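Local atomic coordinates of erythrocyte binding antigen 140 (Plasmodium falciparum, PDB entry 4GF2), a protein that probably binds glycophorin C on the host red cell through sialic acid during invasion, the present chain holding its two tandem Duffy-binding-like domains. Residues S20-C25 / V36-I41; I32-P37 / D104-G109; L43-F48 / S95-S100. The protein carries 3 engineered substitutions. One frame throughout, in Å; residues are numbered along the deposited sequence.

Contact 1 of 3, residues S20-C25 / V36-I41; sequences SIKWIC and VPDRKI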
loop_
_atom_site.group_PDB
_atom_site.type_symbol
_atom_site.label_atom_id
_atom_site.label_comp_id
_atom_site.label_asym_id
_atom_site.label_seq_id
_atom_site.Cartn_x
_atom_site.Cartn_y
_atom_site.Cartn_z
ATOM N N SER A 20 -12.542 -2.919 -25.703
ATOM C CA SER A 20 -11.468 -3.218 -24.765
ATOM C C SER A 20 -10.990 -4.653 -24.938
ATOM O O SER A 20 -11.779 -5.545 -25.241
ATOM C CB SER A 20 -11.937 -3.000 -23.330
ATOM O OG SER A 20 -12.292 -1.647 -23.117
ATOM N N ILE A 21 -9.689 -4.864 -24.758
ATOM C CA ILE A 21 -9.103 -6.195 -24.830
ATOM C C ILE A 21 -8.906 -6.739 -23.417
ATOM O O ILE A 21 -8.111 -6.206 -22.646
ATOM C CB ILE A 21 -7.747 -6.165 -25.561
ATOM C CG1 ILE A 21 -7.917 -5.612 -26.980
ATOM C CG2 ILE A 21 -7.146 -7.556 -25.620
ATOM C CD1 ILE A 21 -6.603 -5.394 -27.724
ATOM N N LYS A 22 -9.635 -7.798 -23.076
ATOM C CA LYS A 22 -9.562 -8.362 -21.729
ATOM C C LYS A 22 -9.574 -9.888 -21.758
ATOM O O LYS A 22 -9.991 -10.502 -22.742
ATOM C CB LYS A 22 -10.723 -7.847 -20.874
ATOM C CG LYS A 22 -12.091 -8.204 -21.425
ATOM C CD LYS A 22 -13.209 -7.430 -20.742
ATOM C CE LYS A 22 -13.546 -8.002 -19.383
ATOM N NZ LYS A 22 -14.717 -7.308 -18.776
ATOM N N TRP A 23 -9.106 -10.492 -20.670
ATOM C CA TRP A 23 -9.107 -11.941 -20.535
ATOM C C TRP A 23 -9.842 -12.342 -19.267
ATOM O O TRP A 23 -9.524 -11.869 -18.174
ATOM C CB TRP A 23 -7.675 -12.476 -20.521
ATOM C CG TRP A 23 -7.018 -12.438 -21.868
ATOM C CD1 TRP A 23 -6.563 -11.333 -22.526
ATOM C CD2 TRP A 23 -6.747 -13.554 -22.724
ATOM N NE1 TRP A 23 -6.023 -11.690 -23.740
ATOM C CE2 TRP A 23 -6.123 -13.049 -23.886
ATOM C CE3 TRP A 23 -6.967 -14.929 -22.623
ATOM C CZ2 TRP A 23 -5.717 -13.873 -24.938
ATOM C CZ3 TRP A 23 -6.561 -15.748 -23.667
ATOM C CH2 TRP A 23 -5.945 -15.215 -24.811
ATOM N N ILE A 24 -10.832 -13.213 -19.416
ATOM C CA ILE A 24 -11.682 -13.586 -18.298
ATOM C C ILE A 24 -11.387 -15.010 -17.856
ATOM O O ILE A 24 -11.485 -15.955 -18.640
ATOM C CB ILE A 24 -13.168 -13.444 -18.662
ATOM C CG1 ILE A 24 -13.466 -12.002 -19.080
ATOM C CG2 ILE A 24 -14.045 -13.823 -17.482
ATOM C CD1 ILE A 24 -14.235 -11.894 -20.378
ATOM N N CYS A 25 -11.019 -15.154 -16.590
ATOM C CA CYS A 25 -10.689 -16.457 -16.037
ATOM C C CYS A 25 -11.846 -17.007 -15.214
ATOM O O CYS A 25 -12.406 -16.311 -14.370
ATOM C CB CYS A 25 -9.423 -16.360 -15.187
ATOM S SG CYS A 25 -7.978 -15.804 -16.125
ATOM N N VAL A 36 -10.102 -17.109 -20.998
ATOM C CA VAL A 36 -10.601 -16.940 -22.351
ATOM C C VAL A 36 -10.567 -15.469 -22.762
ATOM O O VAL A 36 -10.901 -14.591 -21.969
ATOM C CB VAL A 36 -12.043 -17.454 -22.459
ATOM C CG1 VAL A 36 -12.542 -17.349 -23.889
ATOM C CG2 VAL A 36 -12.125 -18.889 -21.969
ATOM N N PRO A 37 -10.158 -15.192 -24.006
ATOM C CA PRO A 37 -10.170 -13.805 -24.478
ATOM C C PRO A 37 -11.583 -13.351 -24.828
ATOM O O PRO A 37 -12.378 -14.138 -25.341
ATOM C CB PRO A 37 -9.293 -13.857 -25.731
ATOM C CG PRO A 37 -9.442 -15.248 -26.234
ATOM C CD PRO A 37 -9.637 -16.122 -25.025
ATOM N N ASP A 38 -11.896 -12.094 -24.546
ATOM C CA ASP A 38 -13.222 -11.571 -24.836
ATOM C C ASP A 38 -13.519 -11.706 -26.332
ATOM O O ASP A 38 -14.673 -11.859 -26.739
ATOM C CB ASP A 38 -13.323 -10.111 -24.394
ATOM C CG ASP A 38 -14.747 -9.691 -24.099
ATOM O OD1 ASP A 38 -15.563 -10.569 -23.756
ATOM O OD2 ASP A 38 -15.050 -8.483 -24.203
ATOM N N ARG A 39 -12.473 -11.662 -27.148
ATOM C CA ARG A 39 -12.644 -11.823 -28.585
ATOM C C ARG A 39 -13.318 -13.159 -28.884
ATOM O O ARG A 39 -14.180 -13.244 -29.757
ATOM C CB ARG A 39 -11.302 -11.737 -29.313
ATOM C CG ARG A 39 -11.423 -11.921 -30.829
ATOM C CD ARG A 39 -10.086 -12.244 -31.475
ATOM N NE ARG A 39 -9.365 -13.272 -30.731
ATOM C CZ ARG A 39 -9.666 -14.567 -30.740
ATOM N NH1 ARG A 39 -10.682 -15.022 -31.460
ATOM N NH2 ARG A 39 -8.942 -15.409 -30.020
ATOM N N LYS A 40 -12.923 -14.198 -28.154
ATOM C CA LYS A 40 -13.510 -15.523 -28.320
ATOM C C LYS A 40 -14.931 -15.568 -27.758
ATOM O O LYS A 40 -15.821 -16.176 -28.344
ATOM C CB LYS A 40 -12.645 -16.582 -27.633
ATOM C CG LYS A 40 -13.253 -17.980 -27.630
ATOM C CD LYS A 40 -13.474 -18.484 -29.052
ATOM C CE LYS A 40 -13.843 -19.964 -29.082
ATOM N NZ LYS A 40 -15.171 -20.237 -28.467
ATOM N N ILE A 41 -15.137 -14.923 -26.619
ATOM C CA ILE A 41 -16.462 -14.862 -26.012
ATOM C C ILE A 41 -17.485 -14.274 -26.982
ATOM O O ILE A 41 -18.634 -14.714 -27.022
ATOM C CB ILE A 41 -16.437 -14.045 -24.705
ATOM C CG1 ILE A 41 -15.692 -14.824 -23.622
ATOM C CG2 ILE A 41 -17.852 -13.728 -24.224
ATOM C CD1 ILE A 41 -15.386 -14.015 -22.398
HETATM O O HOH W 1 -13.665 -6.465 -23.643
HETATM O O HOH W 2 -10.350 -10.014 -26.119
#
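Two short antiparallel strands, 23-27 and 33-37, form the beta hairpin of this Duffy-binding-like domain, and strand 33-37 runs straight into helix 38-41. Ahead of the first strand, a water bridges Ser20 to the helix start, donating to Ser20 O and to Asp38 OD2. Lys22 O accepts from Asp38 N at 3.1 Å, in the carbonyl plane, continuing the pairing beyond the non-hydrogen-bonded Trp23/Pro37 pair into the start of the helix. The Lys22 side chain, with CG in the crowded position between backbone N and carbonyl carbon (chi1 60°), crosses Asp38 obliquely, Lys22 CG lying 3.7 Å from Asp38 CB; the Asp38 carboxylate forms a salt bridge with Arg18. Trp23 and Pro37 have their side chains on the same face of the sheet. Pro37 CB sits over the six-membered ring of Trp23, 3.6 Å from its centroid and 8° off the normal, a CH-pi contact, while Trp23 NE1 is hydrogen-bonded to Asn186 of helix 175-202. Ile24 and Val36, a hydrogen-bonded pair, put their side chains on the opposite face. Of their two backbone bonds, Ile24 N to Val36 O, 2.9 Å, lies in the carbonyl plane, whereas Val36 N approaches Ile24 O from 37° above its plane, at 3.0 Å.

Contact 2 of 3, residues I32-P37 / D104-G109; sequences ITVCVP and DDMDFG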
loop_
_atom_site.group_PDB
_atom_site.type_symbol
_atom_site.label_atom_id
_atom_site.label_comp_id
_atom_site.label_asym_id
_atom_site.label_seq_id
_atom_site.Cartn_x
_atom_site.Cartn_y
_atom_site.Cartn_z
ATOM N N ILE A 32 -11.370 -26.956 -13.392
ATOM C CA ILE A 32 -10.153 -26.449 -14.014
ATOM C C ILE A 32 -10.325 -24.982 -14.388
ATOM O O ILE A 32 -11.311 -24.608 -15.023
ATOM C CB ILE A 32 -9.805 -27.241 -15.290
ATOM C CG1 ILE A 32 -9.548 -28.712 -14.956
ATOM C CG2 ILE A 32 -8.594 -26.636 -15.991
ATOM C CD1 ILE A 32 -8.349 -28.940 -14.063
ATOM N N THR A 33 -9.366 -24.151 -13.990
ATOM C CA THR A 33 -9.375 -22.740 -14.366
ATOM C C THR A 33 -8.849 -22.550 -15.788
ATOM O O THR A 33 -7.846 -23.151 -16.175
ATOM C CB THR A 33 -8.522 -21.890 -13.402
ATOM O OG1 THR A 33 -9.134 -21.863 -12.109
ATOM C CG2 THR A 33 -8.390 -20.462 -13.910
ATOM N N VAL A 34 -9.542 -21.718 -16.560
ATOM C CA VAL A 34 -9.084 -21.322 -17.887
ATOM C C VAL A 34 -9.280 -19.822 -18.082
ATOM O O VAL A 34 -10.153 -19.219 -17.459
ATOM C CB VAL A 34 -9.842 -22.067 -19.011
ATOM C CG1 VAL A 34 -9.483 -23.542 -19.018
ATOM C CG2 VAL A 34 -11.347 -21.873 -18.867
ATOM N N CYS A 35 -8.461 -19.230 -18.949
ATOM C CA CYS A 35 -8.563 -17.814 -19.274
ATOM C C CYS A 35 -8.915 -17.646 -20.743
ATOM O O CYS A 35 -8.125 -17.985 -21.625
ATOM C CB CYS A 35 -7.247 -17.095 -18.978
ATOM S SG CYS A 35 -6.806 -17.043 -17.229
ATOM N N VAL A 36 -10.102 -17.109 -20.998
ATOM C CA VAL A 36 -10.601 -16.940 -22.351
ATOM C C VAL A 36 -10.567 -15.469 -22.762
ATOM O O VAL A 36 -10.901 -14.591 -21.969
ATOM C CB VAL A 36 -12.043 -17.454 -22.459
ATOM C CG1 VAL A 36 -12.542 -17.349 -23.889
ATOM C CG2 VAL A 36 -12.125 -18.889 -21.969
ATOM N N PRO A 37 -10.158 -15.192 -24.006
ATOM C CA PRO A 37 -10.170 -13.805 -24.478
ATOM C C PRO A 37 -11.583 -13.351 -24.828
ATOM O O PRO A 37 -12.378 -14.138 -25.341
ATOM C CB PRO A 37 -9.293 -13.857 -25.731
ATOM C CG PRO A 37 -9.442 -15.248 -26.234
ATOM C CD PRO A 37 -9.637 -16.122 -25.025
ATOM N N ASP A 104 -11.417 -28.569 -29.900
ATOM C CA ASP A 104 -10.234 -28.108 -29.178
ATOM C C ASP A 104 -10.472 -26.693 -28.657
ATOM O O ASP A 104 -9.885 -25.729 -29.146
ATOM C CB ASP A 104 -8.998 -28.149 -30.079
ATOM C CG ASP A 104 -7.746 -27.657 -29.373
ATOM O OD1 ASP A 104 -7.683 -27.756 -28.132
ATOM O OD2 ASP A 104 -6.825 -27.162 -30.061
ATOM N N ASP A 105 -11.340 -26.579 -27.658
ATOM C CA ASP A 105 -11.768 -25.279 -27.164
ATOM C C ASP A 105 -11.826 -25.251 -25.641
ATOM O O ASP A 105 -12.459 -26.104 -25.018
ATOM C CB ASP A 105 -13.143 -24.942 -27.735
ATOM C CG ASP A 105 -13.502 -23.483 -27.564
ATOM O OD1 ASP A 105 -12.761 -22.766 -26.858
ATOM O OD2 ASP A 105 -14.529 -23.053 -28.134
ATOM N N MET A 106 -11.161 -24.267 -25.045
ATOM C CA MET A 106 -11.187 -24.085 -23.596
ATOM C C MET A 106 -12.378 -23.226 -23.168
ATOM O O MET A 106 -12.811 -23.282 -22.017
ATOM C CB MET A 106 -9.883 -23.443 -23.122
ATOM C CG MET A 106 -8.681 -24.368 -23.201
ATOM S SD MET A 106 -7.109 -23.493 -23.061
ATOM C CE MET A 106 -7.014 -22.711 -24.667
ATOM N N ASP A 107 -12.900 -22.435 -24.103
ATOM C CA ASP A 107 -14.068 -21.593 -23.855
ATOM C C ASP A 107 -15.318 -22.461 -23.706
ATOM O O ASP A 107 -15.474 -23.457 -24.409
ATOM C CB ASP A 107 -14.231 -20.592 -25.003
ATOM C CG ASP A 107 -15.467 -19.721 -24.862
ATOM O OD1 ASP A 107 -15.879 -19.418 -23.721
ATOM O OD2 ASP A 107 -16.021 -19.331 -25.913
ATOM N N PHE A 108 -16.202 -22.084 -22.785
ATOM C CA PHE A 108 -17.363 -22.910 -22.465
ATOM C C PHE A 108 -18.554 -22.071 -22.008
ATOM O O PHE A 108 -18.460 -20.853 -21.874
ATOM C CB PHE A 108 -16.999 -23.896 -21.359
ATOM C CG PHE A 108 -16.854 -23.257 -20.007
ATOM C CD1 PHE A 108 -15.680 -22.614 -19.650
ATOM C CD2 PHE A 108 -17.897 -23.290 -19.097
ATOM C CE1 PHE A 108 -15.547 -22.023 -18.406
ATOM C CE2 PHE A 108 -17.771 -22.701 -17.852
ATOM C CZ PHE A 108 -16.596 -22.067 -17.507
ATOM N N GLY A 109 -19.674 -22.744 -21.755
ATOM C CA GLY A 109 -20.885 -22.083 -21.303
ATOM C C GLY A 109 -21.517 -21.196 -22.358
ATOM O O GLY A 109 -20.979 -21.032 -23.453
#
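The loop joining helix 83-101 to helix 110-127 lies against one face of strand 33-37, the second strand of the domain's beta hairpin. No hydrogen bond joins the two segments; Val34 and Val36, two apart on the strand, direct their side chains at the loop and pack on both its side chains and its backbone. Val34 turns CG1 anti to its carbonyl carbon (chi1 -68°), and this branch meets Met106 CB at 4.1 Å. Val34 CG2 lies 3.7 Å from Met106 O and 4.2 Å from Phe108 CE1, at the ring edge. Both methyls of Val36 pack on Asp107: Val36 CG1 is 3.8 Å from Asp107 CB, and CG2 the same distance from Asp107 CA, with the two side chains crossing at about a right angle. Asp107 OD1 has a long, weak ion pair with Arg26, and OD2 is bound by Thr112 OG1 and by Lys40 NZ in a salt bridge. Within the loop, Asp107 N donates to Asp105 OD1 at 2.8 Å, meeting it from 53° above the carboxylate plane. Asp105 OD2 also pairs with Lys40, so one lysine links both acids. An acceptor on Asp105 for the N-H two residues later is the signature of an Asx turn.

Contact 3 of 3, residues L43-F48 / S95-S100; sequences LCIANF and SDFRNS
The backbones stay well apart, the closest CA atoms being those of Leu43 and Phe97 at 8.1 Å, and no hydrogen bond joins segment 43-48 to segment 95-100. Phe97 bridges the gap: with CG anti to its carbonyl carbon (chi1 -82°), its ring extends from helix 83-101 to the chain before helix 46-49. Leu43 crosses it obliquely and lies over one face. Leu43 CD1 is 3.9 Å from the Phe97 ring centroid and 21° off the normal, a CH-pi contact offset toward the rim. Leu43 CD2 lies over the same face, toward the CD1-CE1 side, 3.7 Å from Phe97 CD1. Cys44 O comes to the ring edge in plane, 3.5 Å from Phe97 CE1, where the slightly positive aromatic hydrogens would be expected to favour a carbonyl oxygen. Ser100 OG donates to Asp96 O at 2.6 Å beside the regular bond from Ser100 N, so two donors hold that oxygen. This is plain packing inside the helical first Duffy-binding-like domain: Phe97 also touches Val67 of helix 56-78, Ile45 packs on Asn111 and Val115 of helix 110-127, and the Cys44-Cys14 disulfide ties this part of the chain to helix 4-14.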
loop_
_atom_site.group_PDB
_atom_site.type_symbol
_atom_site.label_atom_id
_atom_site.label_comp_id
_atom_site.label_asym_id
_atom_site.label_seq_id
_atom_site.Cartn_x
_atom_site.Cartn_y
_atom_site.Cartn_z
ATOM N N LEU A 43 -17.168 -14.167 -30.347
ATOM C CA LEU A 43 -17.070 -14.749 -31.679
ATOM C C LEU A 43 -18.461 -14.854 -32.293
ATOM O O LEU A 43 -19.407 -15.272 -31.629
ATOM C CB LEU A 43 -16.422 -16.130 -31.606
ATOM C CG LEU A 43 -16.020 -16.745 -32.950
ATOM C CD1 LEU A 43 -14.823 -16.013 -33.559
ATOM C CD2 LEU A 43 -15.726 -18.235 -32.799
ATOM N N CYS A 44 -18.583 -14.468 -33.558
ATOM C CA CYS A 44 -19.887 -14.402 -34.210
ATOM C C CYS A 44 -20.417 -15.792 -34.555
ATOM O O CYS A 44 -19.991 -16.398 -35.532
ATOM C CB CYS A 44 -19.801 -13.553 -35.476
ATOM S SG CYS A 44 -21.370 -13.398 -36.343
ATOM N N ILE A 45 -21.356 -16.283 -33.752
ATOM C CA ILE A 45 -21.900 -17.624 -33.941
ATOM C C ILE A 45 -23.427 -17.686 -33.851
ATOM O O ILE A 45 -24.028 -18.712 -34.158
ATOM C CB ILE A 45 -21.311 -18.588 -32.900
ATOM C CG1 ILE A 45 -21.727 -18.157 -31.492
ATOM C CG2 ILE A 45 -19.801 -18.621 -33.024
ATOM C CD1 ILE A 45 -21.186 -19.042 -30.397
ATOM N N ALA A 46 -24.049 -16.586 -33.436
ATOM C CA ALA A 46 -25.494 -16.545 -33.242
ATOM C C ALA A 46 -26.253 -17.061 -34.460
ATOM O O ALA A 46 -27.278 -17.727 -34.324
ATOM C CB ALA A 46 -25.936 -15.125 -32.921
ATOM N N ASN A 47 -25.753 -16.754 -35.652
ATOM C CA ASN A 47 -26.465 -17.104 -36.877
ATOM C C ASN A 47 -26.731 -18.596 -37.006
ATOM O O ASN A 47 -27.731 -19.002 -37.595
ATOM C CB ASN A 47 -25.718 -16.585 -38.103
ATOM C CG ASN A 47 -25.680 -15.075 -38.152
ATOM O OD1 ASN A 47 -26.696 -14.429 -38.416
ATOM N ND2 ASN A 47 -24.512 -14.498 -37.889
ATOM N N PHE A 48 -25.842 -19.410 -36.447
ATOM C CA PHE A 48 -26.044 -20.854 -36.434
ATOM C C PHE A 48 -27.363 -21.221 -35.749
ATOM O O PHE A 48 -28.024 -22.183 -36.137
ATOM C CB PHE A 48 -24.887 -21.553 -35.720
ATOM C CG PHE A 48 -23.630 -21.628 -36.531
ATOM C CD1 PHE A 48 -23.582 -22.392 -37.688
ATOM C CD2 PHE A 48 -22.489 -20.950 -36.134
ATOM C CE1 PHE A 48 -22.425 -22.470 -38.439
ATOM C CE2 PHE A 48 -21.329 -21.025 -36.881
ATOM C CZ PHE A 48 -21.296 -21.788 -38.035
ATOM N N SER A 95 -8.987 -19.007 -36.380
ATOM C CA SER A 95 -8.444 -20.183 -35.725
ATOM C C SER A 95 -9.419 -20.731 -34.690
ATOM O O SER A 95 -9.535 -21.943 -34.526
ATOM C CB SER A 95 -7.109 -19.848 -35.066
ATOM O OG SER A 95 -6.189 -19.374 -36.028
ATOM N N ASP A 96 -10.120 -19.840 -33.994
ATOM C CA ASP A 96 -11.099 -20.260 -32.995
ATOM C C ASP A 96 -12.328 -20.884 -33.648
ATOM O O ASP A 96 -12.926 -21.806 -33.093
ATOM C CB ASP A 96 -11.506 -19.092 -32.097
ATOM C CG ASP A 96 -10.496 -18.824 -30.998
ATOM O OD1 ASP A 96 -9.861 -19.790 -30.532
ATOM O OD2 ASP A 96 -10.338 -17.651 -30.598
ATOM N N PHE A 97 -12.705 -20.390 -34.824
ATOM C CA PHE A 97 -13.760 -21.039 -35.598
ATOM C C PHE A 97 -13.368 -22.489 -35.857
ATOM O O PHE A 97 -14.184 -23.400 -35.712
ATOM C CB PHE A 97 -14.009 -20.327 -36.931
ATOM C CG PHE A 97 -14.909 -19.124 -36.826
ATOM C CD1 PHE A 97 -16.199 -19.247 -36.343
ATOM C CD2 PHE A 97 -14.468 -17.871 -37.236
ATOM C CE1 PHE A 97 -17.030 -18.139 -36.251
ATOM C CE2 PHE A 97 -15.293 -16.766 -37.151
ATOM C CZ PHE A 97 -16.576 -16.899 -36.656
ATOM N N ARG A 98 -12.108 -22.695 -36.230
ATOM C CA ARG A 98 -11.600 -24.034 -36.506
ATOM C C ARG A 98 -11.581 -24.890 -35.250
ATOM O O ARG A 98 -12.110 -26.002 -35.230
ATOM C CB ARG A 98 -10.182 -23.955 -37.070
ATOM C CG ARG A 98 -9.511 -25.312 -37.248
ATOM C CD ARG A 98 -8.083 -25.157 -37.733
ATOM N NE ARG A 98 -7.410 -26.444 -37.878
ATOM C CZ ARG A 98 -6.657 -27.021 -36.944
ATOM N NH1 ARG A 98 -6.455 -26.437 -35.770
ATOM N NH2 ARG A 98 -6.096 -28.195 -37.188
ATOM N N ASN A 99 -10.964 -24.363 -34.199
ATOM C CA ASN A 99 -10.708 -25.148 -32.999
ATOM C C ASN A 99 -11.951 -25.422 -32.155
ATOM O O ASN A 99 -12.045 -26.459 -31.510
ATOM C CB ASN A 99 -9.613 -24.485 -32.167
ATOM C CG ASN A 99 -8.241 -24.647 -32.793
ATOM O OD1 ASN A 99 -8.027 -25.549 -33.598
ATOM N ND2 ASN A 99 -7.309 -23.781 -32.424
ATOM N N SER A 100 -12.908 -24.503 -32.164
ATOM C CA SER A 100 -14.169 -24.735 -31.471
ATOM C C SER A 100 -15.054 -25.670 -32.289
ATOM O O SER A 100 -16.024 -26.234 -31.778
ATOM C CB SER A 100 -14.896 -23.416 -31.214
ATOM O OG SER A 100 -15.211 -22.759 -32.428
#

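Overall arrangement
All three contacts belong to the first Duffy-binding-like domain. Contacts 1 and 2, centres about 10 Å apart, share Val36 and Pro37 and are joined by the Cys25-Cys35 disulfide. Helix 38-41 carries the charged links: Lys40 NZ lies 2.8 Å from Asp107 OD2 of contact 2, and Arg39 NH2 2.7 Å from Asp96 OD2 of contact 3. Contact 3, nested in the chain loop of contact 2, lies about 15 Å from contact 1 and 14 Å from contact 2, centre to centre; Asp104 N is 2.7 Å from Asn99 O, a probable hydrogen bond between contacts 2 and 3. Glycerol, probably from the crystallisation liquor, lies about 4 Å from the Trp23 side chain and 3 Å from that of Ile45.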